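Local coordinates for protein aminopeptidase N (PDB 5DLL) that is a zinc-dependent M1-family aminopeptidase that removes N-terminal amino acids from peptides, probably in the breakdown of intracellular peptides, at residues Asn745-Ala759 with Lys779-Gln793. Residues are numbered along the deposited sequence; the frame is centred on the assembly and turned at random.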
ATOM      1  N   ASN A 745      -2.111  21.685  -4.128  1.00 54.02           N
ATOM      2  CA  ASN A 745      -1.200  20.639  -4.594  1.00 56.25           C
ATOM      3  C   ASN A 745      -1.697  19.996  -5.889  1.00 62.25           C
ATOM      4  O   ASN A 745      -0.927  19.796  -6.829  1.00 65.08           O
ATOM      5  CB  ASN A 745      -1.008  19.568  -3.512  1.00 57.92           C
ATOM      6  CG  ASN A 745      -0.196  20.068  -2.329  1.00 58.10           C
ATOM      7  OD1 ASN A 745       0.212  21.231  -2.282  1.00 51.52           O
ATOM      8  ND2 ASN A 745       0.044  19.184  -1.363  1.00 58.92           N
ATOM      9  N   LYS A 746      -2.993  19.696  -5.933  1.00 60.20           N
ATOM     10  CA  LYS A 746      -3.617  19.134  -7.128  1.00 53.54           C
ATOM     11  C   LYS A 746      -3.599  20.140  -8.283  1.00 49.59           C
ATOM     12  O   LYS A 746      -3.485  19.759  -9.449  1.00 45.79           O
ATOM     13  CB  LYS A 746      -5.051  18.694  -6.821  1.00 64.04           C
ATOM     14  CG  LYS A 746      -5.143  17.626  -5.738  1.00 80.61           C
ATOM     15  CD  LYS A 746      -6.534  17.020  -5.639  1.00 86.43           C
ATOM     16  CE  LYS A 746      -6.554  15.858  -4.658  1.00 84.15           C
ATOM     17  NZ  LYS A 746      -7.709  14.950  -4.891  1.00 90.82           N
ATOM     18  N   TRP A 747      -3.714  21.422  -7.948  1.00 43.75           N
ATOM     19  CA  TRP A 747      -3.594  22.500  -8.927  1.00 41.87           C
ATOM     20  C   TRP A 747      -2.206  22.502  -9.579  1.00 43.10           C
ATOM     21  O   TRP A 747      -2.079  22.673 -10.797  1.00 40.32           O
ATOM     22  CB  TRP A 747      -3.885  23.836  -8.247  1.00 38.60           C
ATOM     23  CG  TRP A 747      -3.831  25.030  -9.139  1.00 41.96           C
ATOM     24  CD1 TRP A 747      -4.704  25.355 -10.141  1.00 43.89           C
ATOM     25  CD2 TRP A 747      -2.870  26.085  -9.084  1.00 47.02           C
ATOM     26  NE1 TRP A 747      -4.333  26.543 -10.726  1.00 43.99           N
ATOM     27  CE2 TRP A 747      -3.211  27.015 -10.094  1.00 49.47           C
ATOM     28  CE3 TRP A 747      -1.744  26.335  -8.286  1.00 45.21           C
ATOM     29  CZ2 TRP A 747      -2.466  28.174 -10.326  1.00 48.57           C
ATOM     30  CZ3 TRP A 747      -1.009  27.485  -8.515  1.00 43.41           C
ATOM     31  CH2 TRP A 747      -1.372  28.391  -9.529  1.00 45.76           C
ATOM     32  N   LEU A 748      -1.175  22.297  -8.764  1.00 44.88           N
ATOM     33  CA  LEU A 748       0.201  22.204  -9.255  1.00 45.50           C
ATOM     34  C   LEU A 748       0.389  20.952 -10.106  1.00 48.99           C
ATOM     35  O   LEU A 748       0.899  21.022 -11.227  1.00 51.67           O
ATOM     36  CB  LEU A 748       1.192  22.173  -8.086  1.00 45.79           C
ATOM     37  CG  LEU A 748       1.266  23.418  -7.197  1.00 45.67           C
ATOM     38  CD1 LEU A 748       1.978  23.099  -5.891  1.00 46.23           C
ATOM     39  CD2 LEU A 748       1.954  24.567  -7.922  1.00 45.19           C
ATOM     40  N   LEU A 749      -0.031  19.811  -9.563  1.00 49.16           N
ATOM     41  CA  LEU A 749       0.095  18.527 -10.250  1.00 44.63           C
ATOM     42  C   LEU A 749      -0.583  18.556 -11.607  1.00 44.65           C
ATOM     43  O   LEU A 749      -0.026  18.070 -12.580  1.00 46.15           O
ATOM     44  CB  LEU A 749      -0.498  17.401  -9.399  1.00 46.81           C
ATOM     45  CG  LEU A 749      -0.499  15.980  -9.981  1.00 48.15           C
ATOM     46  CD1 LEU A 749       0.874  15.570 -10.485  1.00 45.81           C
ATOM     47  CD2 LEU A 749      -0.990  14.989  -8.935  1.00 49.43           C
ATOM     48  N   SER A 750      -1.781  19.134 -11.666  1.00 52.36           N
ATOM     49  CA  SER A 750      -2.541  19.218 -12.917  1.00 52.64           C
ATOM     50  C   SER A 750      -1.791  20.018 -13.970  1.00 50.73           C
ATOM     51  O   SER A 750      -1.720  19.610 -15.132  1.00 61.92           O
ATOM     52  CB  SER A 750      -3.914  19.852 -12.679  1.00 53.84           C
ATOM     53  OG  SER A 750      -4.739  19.002 -11.908  1.00 50.35           O
ATOM     54  N   GLN A 751      -1.237  21.156 -13.561  1.00 47.23           N
ATOM     55  CA  GLN A 751      -0.427  21.984 -14.456  1.00 48.08           C
ATOM     56  C   GLN A 751       0.837  21.244 -14.898  1.00 51.80           C
ATOM     57  O   GLN A 751       1.180  21.245 -16.083  1.00 47.75           O
ATOM     58  CB  GLN A 751      -0.065  23.306 -13.783  1.00 43.01           C
ATOM     59  CG  GLN A 751      -1.211  24.300 -13.734  1.00 46.64           C
ATOM     60  CD  GLN A 751      -0.938  25.454 -12.790  1.00 55.98           C
ATOM     61  OE1 GLN A 751      -0.750  26.593 -13.220  1.00 56.26           O
ATOM     62  NE2 GLN A 751      -0.897  25.160 -11.493  1.00 56.34           N
ATOM     63  N   ALA A 752       1.506  20.597 -13.945  1.00 48.14           N
ATOM     64  CA  ALA A 752       2.693  19.786 -14.227  1.00 49.53           C
ATOM     65  C   ALA A 752       2.437  18.708 -15.278  1.00 49.64           C
ATOM     66  O   ALA A 752       3.340  18.348 -16.035  1.00 50.02           O
ATOM     67  CB  ALA A 752       3.209  19.145 -12.945  1.00 51.66           C
ATOM     68  N   GLN A 753       1.205  18.203 -15.315  1.00 47.01           N
ATOM     69  CA  GLN A 753       0.820  17.117 -16.215  1.00 48.77           C
ATOM     70  C   GLN A 753       0.291  17.588 -17.577  1.00 47.68           C
ATOM     71  O   GLN A 753      -0.116  16.758 -18.391  1.00 48.56           O
ATOM     72  CB  GLN A 753      -0.240  16.245 -15.534  1.00 55.26           C
ATOM     73  CG  GLN A 753       0.203  15.631 -14.209  1.00 58.79           C
ATOM     74  CD  GLN A 753       0.738  14.219 -14.340  1.00 64.81           C
ATOM     75  OE1 GLN A 753       0.114  13.358 -14.962  1.00 76.62           O
ATOM     76  NE2 GLN A 753       1.891  13.966 -13.731  1.00 67.66           N
ATOM     77  N   ILE A 754       0.293  18.897 -17.834  1.00 48.07           N
ATOM     78  CA  ILE A 754      -0.179  19.436 -19.119  1.00 48.92           C
ATOM     79  C   ILE A 754       0.573  18.799 -20.283  1.00 49.68           C
ATOM     80  O   ILE A 754       1.803  18.758 -20.279  1.00 58.74           O
ATOM     81  CB  ILE A 754       0.001  20.969 -19.205  1.00 52.10           C
ATOM     82  CG1 ILE A 754      -1.000  21.681 -18.291  1.00 60.38           C
ATOM     83  CG2 ILE A 754      -0.181  21.467 -20.636  1.00 52.95           C
ATOM     84  CD1 ILE A 754      -0.630  23.116 -17.973  1.00 66.06           C
ATOM     85  N   SER A 755      -0.174  18.310 -21.271  1.00 54.59           N
ATOM     86  CA  SER A 755       0.407  17.761 -22.495  1.00 63.30           C
ATOM     87  C   SER A 755       0.513  18.862 -23.536  1.00 68.55           C
ATOM     88  O   SER A 755      -0.337  18.982 -24.419  1.00 92.50           O
ATOM     89  CB  SER A 755      -0.452  16.613 -23.032  1.00 66.04           C
ATOM     90  OG  SER A 755      -0.394  15.494 -22.170  1.00 76.07           O
ATOM     91  N   HIS A 756       1.553  19.679 -23.415  1.00 71.66           N
ATOM     92  CA  HIS A 756       1.776  20.792 -24.332  1.00 78.19           C
ATOM     93  C   HIS A 756       3.206  21.304 -24.210  1.00 78.45           C
ATOM     94  O   HIS A 756       3.809  21.228 -23.140  1.00 78.58           O
ATOM     95  CB  HIS A 756       0.782  21.928 -24.053  1.00 84.70           C
ATOM     96  CG  HIS A 756       0.792  23.006 -25.094  1.00 96.99           C
ATOM     97  ND1 HIS A 756       1.134  24.312 -24.813  1.00 92.44           N
ATOM     98  CD2 HIS A 756       0.515  22.968 -26.419  1.00 92.98           C
ATOM     99  CE1 HIS A 756       1.061  25.032 -25.918  1.00 95.33           C
ATOM    100  NE2 HIS A 756       0.688  24.240 -26.907  1.00 93.89           N
ATOM    101  N   GLU A 757       3.729  21.838 -25.313  1.00 84.85           N
ATOM    102  CA  GLU A 757       5.100  22.362 -25.380  1.00 73.95           C
ATOM    103  C   GLU A 757       5.474  23.174 -24.140  1.00 64.42           C
ATOM    104  O   GLU A 757       6.540  22.977 -23.557  1.00 60.81           O
ATOM    105  CB  GLU A 757       5.275  23.249 -26.623  1.00 80.73           C
ATOM    106  CG  GLU A 757       5.122  22.532 -27.957  1.00 91.39           C
ATOM    107  CD  GLU A 757       5.239  23.475 -29.141  1.00101.68           C
ATOM    108  OE1 GLU A 757       6.352  23.990 -29.383  1.00109.01           O
ATOM    109  OE2 GLU A 757       4.223  23.698 -29.834  1.00108.15           O
ATOM    110  N   SER A 758       4.575  24.065 -23.729  1.00 60.35           N
ATOM    111  CA  SER A 758       4.855  25.039 -22.673  1.00 60.90           C
ATOM    112  C   SER A 758       4.734  24.499 -21.246  1.00 55.27           C
ATOM    113  O   SER A 758       4.705  25.284 -20.299  1.00 60.34           O
ATOM    114  CB  SER A 758       3.923  26.246 -22.829  1.00 63.74           C
ATOM    115  OG  SER A 758       2.578  25.885 -22.562  1.00 59.90           O
ATOM    116  N   ALA A 759       4.669  23.176 -21.086  1.00 53.82           N
ATOM    117  CA  ALA A 759       4.543  22.553 -19.763  1.00 44.58           C
ATOM    118  C   ALA A 759       5.713  22.913 -18.851  1.00 47.36           C
ATOM    119  O   ALA A 759       5.518  23.277 -17.689  1.00 44.86           O
ATOM    120  CB  ALA A 759       4.434  21.041 -19.905  1.00 43.38           C
ATOM    121  N   LYS A 779       4.619  19.565  -1.782  1.00 48.45           N
ATOM    122  CA  LYS A 779       4.569  20.444  -2.944  1.00 50.31           C
ATOM    123  C   LYS A 779       5.637  20.056  -3.967  1.00 48.25           C
ATOM    124  O   LYS A 779       5.479  20.296  -5.168  1.00 49.54           O
ATOM    125  CB  LYS A 779       4.743  21.899  -2.515  1.00 54.70           C
ATOM    126  CG  LYS A 779       3.771  22.323  -1.427  1.00 58.00           C
ATOM    127  CD  LYS A 779       3.509  23.819  -1.435  1.00 60.99           C
ATOM    128  CE  LYS A 779       2.491  24.206  -0.372  1.00 60.67           C
ATOM    129  NZ  LYS A 779       1.630  25.330  -0.823  1.00 60.09           N
ATOM    130  N   VAL A 780       6.717  19.455  -3.483  1.00 44.95           N
ATOM    131  CA  VAL A 780       7.775  18.948  -4.349  1.00 45.26           C
ATOM    132  C   VAL A 780       7.302  17.716  -5.130  1.00 42.69           C
ATOM    133  O   VAL A 780       7.642  17.565  -6.300  1.00 41.14           O
ATOM    134  CB  VAL A 780       9.056  18.619  -3.542  1.00 47.59           C
ATOM    135  CG1 VAL A 780      10.107  17.958  -4.425  1.00 50.10           C
ATOM    136  CG2 VAL A 780       9.620  19.882  -2.896  1.00 46.67           C
ATOM    137  N   TYR A 781       6.519  16.847  -4.491  1.00 44.08           N
ATOM    138  CA  TYR A 781       5.976  15.656  -5.169  1.00 48.30           C
ATOM    139  C   TYR A 781       4.890  16.041  -6.168  1.00 47.30           C
ATOM    140  O   TYR A 781       4.722  15.391  -7.201  1.00 48.68           O
ATOM    141  CB  TYR A 781       5.414  14.639  -4.166  1.00 48.72           C
ATOM    142  CG  TYR A 781       6.367  14.252  -3.053  1.00 57.76           C
ATOM    143  CD1 TYR A 781       7.737  14.115  -3.287  1.00 60.71           C
ATOM    144  CD2 TYR A 781       5.898  14.008  -1.765  1.00 64.23           C
ATOM    145  CE1 TYR A 781       8.607  13.761  -2.270  1.00 61.26           C
ATOM    146  CE2 TYR A 781       6.763  13.652  -0.740  1.00 66.42           C
ATOM    147  CZ  TYR A 781       8.115  13.529  -0.999  1.00 63.78           C
ATOM    148  OH  TYR A 781       8.980  13.175   0.009  1.00 75.86           O
ATOM    149  N   SER A 782       4.154  17.099  -5.844  1.00 48.25           N
ATOM    150  CA  SER A 782       3.125  17.623  -6.731  1.00 46.25           C
ATOM    151  C   SER A 782       3.732  18.211  -7.995  1.00 43.96           C
ATOM    152  O   SER A 782       3.450  17.738  -9.094  1.00 43.89           O
ATOM    153  CB  SER A 782       2.296  18.692  -6.016  1.00 45.66           C
ATOM    154  OG  SER A 782       1.616  18.133  -4.909  1.00 48.81           O
ATOM    155  N   LEU A 783       4.569  19.235  -7.834  1.00 43.13           N
ATOM    156  CA  LEU A 783       5.087  19.982  -8.975  1.00 43.27           C
ATOM    157  C   LEU A 783       6.220  19.249  -9.691  1.00 45.51           C
ATOM    158  O   LEU A 783       6.154  19.039 -10.904  1.00 44.04           O
ATOM    159  CB  LEU A 783       5.565  21.370  -8.546  1.00 44.34           C
ATOM    160  CG  LEU A 783       5.967  22.294  -9.705  1.00 45.33           C
ATOM    161  CD1 LEU A 783       4.760  22.629 -10.571  1.00 46.42           C
ATOM    162  CD2 LEU A 783       6.627  23.560  -9.184  1.00 47.26           C
ATOM    163  N   ILE A 784       7.257  18.871  -8.943  1.00 44.75           N
ATOM    164  CA  ILE A 784       8.455  18.283  -9.545  1.00 44.15           C
ATOM    165  C   ILE A 784       8.233  16.805  -9.880  1.00 44.46           C
ATOM    166  O   ILE A 784       8.517  16.371 -10.997  1.00 44.54           O
ATOM    167  CB  ILE A 784       9.698  18.442  -8.640  1.00 47.99           C
ATOM    168  CG1 ILE A 784       9.905  19.915  -8.235  1.00 48.44           C
ATOM    169  CG2 ILE A 784      10.941  17.885  -9.333  1.00 53.26           C
ATOM    170  CD1 ILE A 784       9.982  20.898  -9.387  1.00 44.68           C
ATOM    171  N   GLY A 785       7.724  16.041  -8.915  1.00 43.92           N
ATOM    172  CA  GLY A 785       7.376  14.635  -9.139  1.00 44.64           C
ATOM    173  C   GLY A 785       6.260  14.474 -10.156  1.00 42.81           C
ATOM    174  O   GLY A 785       6.224  13.494 -10.898  1.00 42.61           O
ATOM    175  N   GLY A 786       5.346  15.442 -10.181  1.00 43.38           N
ATOM    176  CA  GLY A 786       4.294  15.500 -11.189  1.00 45.23           C
ATOM    177  C   GLY A 786       4.816  15.776 -12.588  1.00 47.49           C
ATOM    178  O   GLY A 786       4.266  15.268 -13.561  1.00 50.95           O
ATOM    179  N   PHE A 787       5.869  16.583 -12.698  1.00 47.66           N
ATOM    180  CA  PHE A 787       6.490  16.846 -13.995  1.00 47.25           C
ATOM    181  C   PHE A 787       7.318  15.655 -14.464  1.00 47.96           C
ATOM    182  O   PHE A 787       7.372  15.366 -15.658  1.00 51.91           O
ATOM    183  CB  PHE A 787       7.362  18.101 -13.962  1.00 49.58           C
ATOM    184  CG  PHE A 787       7.991  18.417 -15.290  1.00 52.39           C
ATOM    185  CD1 PHE A 787       7.222  18.922 -16.329  1.00 56.13           C
ATOM    186  CD2 PHE A 787       9.340  18.178 -15.513  1.00 52.39           C
ATOM    187  CE1 PHE A 787       7.787  19.199 -17.563  1.00 54.83           C
ATOM    188  CE2 PHE A 787       9.912  18.454 -16.742  1.00 53.02           C
ATOM    189  CZ  PHE A 787       9.135  18.964 -17.770  1.00 58.93           C
ATOM    190  N   GLY A 788       7.960  14.965 -13.526  1.00 49.78           N
ATOM    191  CA  GLY A 788       8.699  13.742 -13.835  1.00 49.77           C
ATOM    192  C   GLY A 788       7.815  12.605 -14.325  1.00 50.13           C
ATOM    193  O   GLY A 788       8.292  11.709 -15.020  1.00 53.57           O
ATOM    194  N   ALA A 789       6.534  12.641 -13.954  1.00 49.50           N
ATOM    195  CA  ALA A 789       5.541  11.656 -14.411  1.00 49.42           C
ATOM    196  C   ALA A 789       4.799  12.082 -15.687  1.00 47.24           C
ATOM    197  O   ALA A 789       4.028  11.299 -16.238  1.00 47.20           O
ATOM    198  CB  ALA A 789       4.541  11.370 -13.301  1.00 47.29           C
ATOM    199  N   ASN A 790       5.019  13.320 -16.135  1.00 44.57           N
ATOM    200  CA  ASN A 790       4.512  13.812 -17.417  1.00 44.84           C
ATOM    201  C   ASN A 790       5.420  13.298 -18.531  1.00 44.43           C
ATOM    202  O   ASN A 790       6.433  13.919 -18.850  1.00 50.44           O
ATOM    203  CB  ASN A 790       4.470  15.352 -17.410  1.00 46.62           C
ATOM    204  CG  ASN A 790       3.948  15.949 -18.710  1.00 45.75           C
ATOM    205  OD1 ASN A 790       4.010  15.332 -19.772  1.00 44.25           O
ATOM    206  ND2 ASN A 790       3.446  17.175 -18.630  1.00 45.72           N
ATOM    207  N   PHE A 791       5.034  12.172 -19.125  1.00 44.16           N
ATOM    208  CA  PHE A 791       5.914  11.391 -20.004  1.00 46.05           C
ATOM    209  C   PHE A 791       6.501  12.169 -21.187  1.00 49.57           C
ATOM    210  O   PHE A 791       7.715  12.316 -21.281  1.00 51.17           O
ATOM    211  CB  PHE A 791       5.182  10.146 -20.511  1.00 44.38           C
ATOM    212  CG  PHE A 791       6.088   9.104 -21.097  1.00 44.41           C
ATOM    213  CD1 PHE A 791       6.839   8.275 -20.268  1.00 46.61           C
ATOM    214  CD2 PHE A 791       6.179   8.934 -22.472  1.00 45.27           C
ATOM    215  CE1 PHE A 791       7.674   7.304 -20.802  1.00 46.56           C
ATOM    216  CE2 PHE A 791       7.006   7.961 -23.013  1.00 48.33           C
ATOM    217  CZ  PHE A 791       7.758   7.146 -22.176  1.00 49.16           C
ATOM    218  N   LEU A 792       5.645  12.666 -22.078  1.00 56.40           N
ATOM    219  CA  LEU A 792       6.098  13.362 -23.289  1.00 64.13           C
ATOM    220  C   LEU A 792       7.028  14.552 -23.006  1.00 62.71           C
ATOM    221  O   LEU A 792       8.061  14.713 -23.665  1.00 58.74           O
ATOM    222  CB  LEU A 792       4.886  13.835 -24.105  1.00 84.12           C
ATOM    223  CG  LEU A 792       5.136  14.750 -25.314  1.00110.51           C
ATOM    224  CD1 LEU A 792       6.176  14.172 -26.268  1.00118.95           C
ATOM    225  CD2 LEU A 792       3.823  15.021 -26.037  1.00108.02           C
ATOM    226  N   GLN A 793       6.660  15.366 -22.017  1.00 56.57           N
ATOM    227  CA  GLN A 793       7.325  16.648 -21.760  1.00 53.60           C
ATOM    228  C   GLN A 793       8.614  16.539 -20.936  1.00 53.52           C
ATOM    229  O   GLN A 793       9.576  17.277 -21.178  1.00 49.79           O
ATOM    230  CB  GLN A 793       6.345  17.613 -21.082  1.00 53.65           C
ATOM    231  CG  GLN A 793       5.123  17.943 -21.930  1.00 51.63           C
ATOM    232  CD  GLN A 793       5.491  18.577 -23.261  1.00 50.79           C
ATOM    233  OE1 GLN A 793       6.404  19.400 -23.337  1.00 50.93           O
ATOM    234  NE2 GLN A 793       4.784  18.198 -24.315  1.00 53.71           N
TER
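N790 reaches across to the last residue of helix 741-752 and the loop just after it, where its side-chain amide holds two backbone carbonyls. With CG anti to the backbone N (chi1 -180°), CB already lies against the A752 carbonyl, CG comes within van der Waals range of both carbonyl oxygens, A752 O and I754 O, and ND2 donates to both. The bond from ND2 to A752 O is 2.8 Å long and nearly straight, and A752 O lies in the plane of the N790 amide. The second, from ND2 to I754 O, is equally short (2.8 Å) but more bent, and the donor stands above the I754 carbonyl plane. OD1 turns back to its own segment and, from the N-cap position, accepts a weak bond from Q793 N at the start of helix 791-794.

In the C-terminal helical domain, which belongs to an ARM-repeat family, the axes of 745-752 and 779-788 run nearly parallel, 12° apart and 7.6 Å at closest approach. Such closeness relies on small residues: A752 CB sits 3.6 Å from L783 O, and L749 CD1 lies 3.5 Å from G786 CA. S782 lies against N745, its OG 3.3 Å from N745 CB while hydrogen-bonded to N778 O in its own helix. L783 CD1 meets L748 CD2 at 4.3 Å, and its side chain also touches L766 of helix 759-767. Q753, bent at chi2 (-96°), brings NE2 to G786 O for a weak hydrogen bond. Beyond the helix end, A759 CB packs on Q793 CG at 3.8 Å.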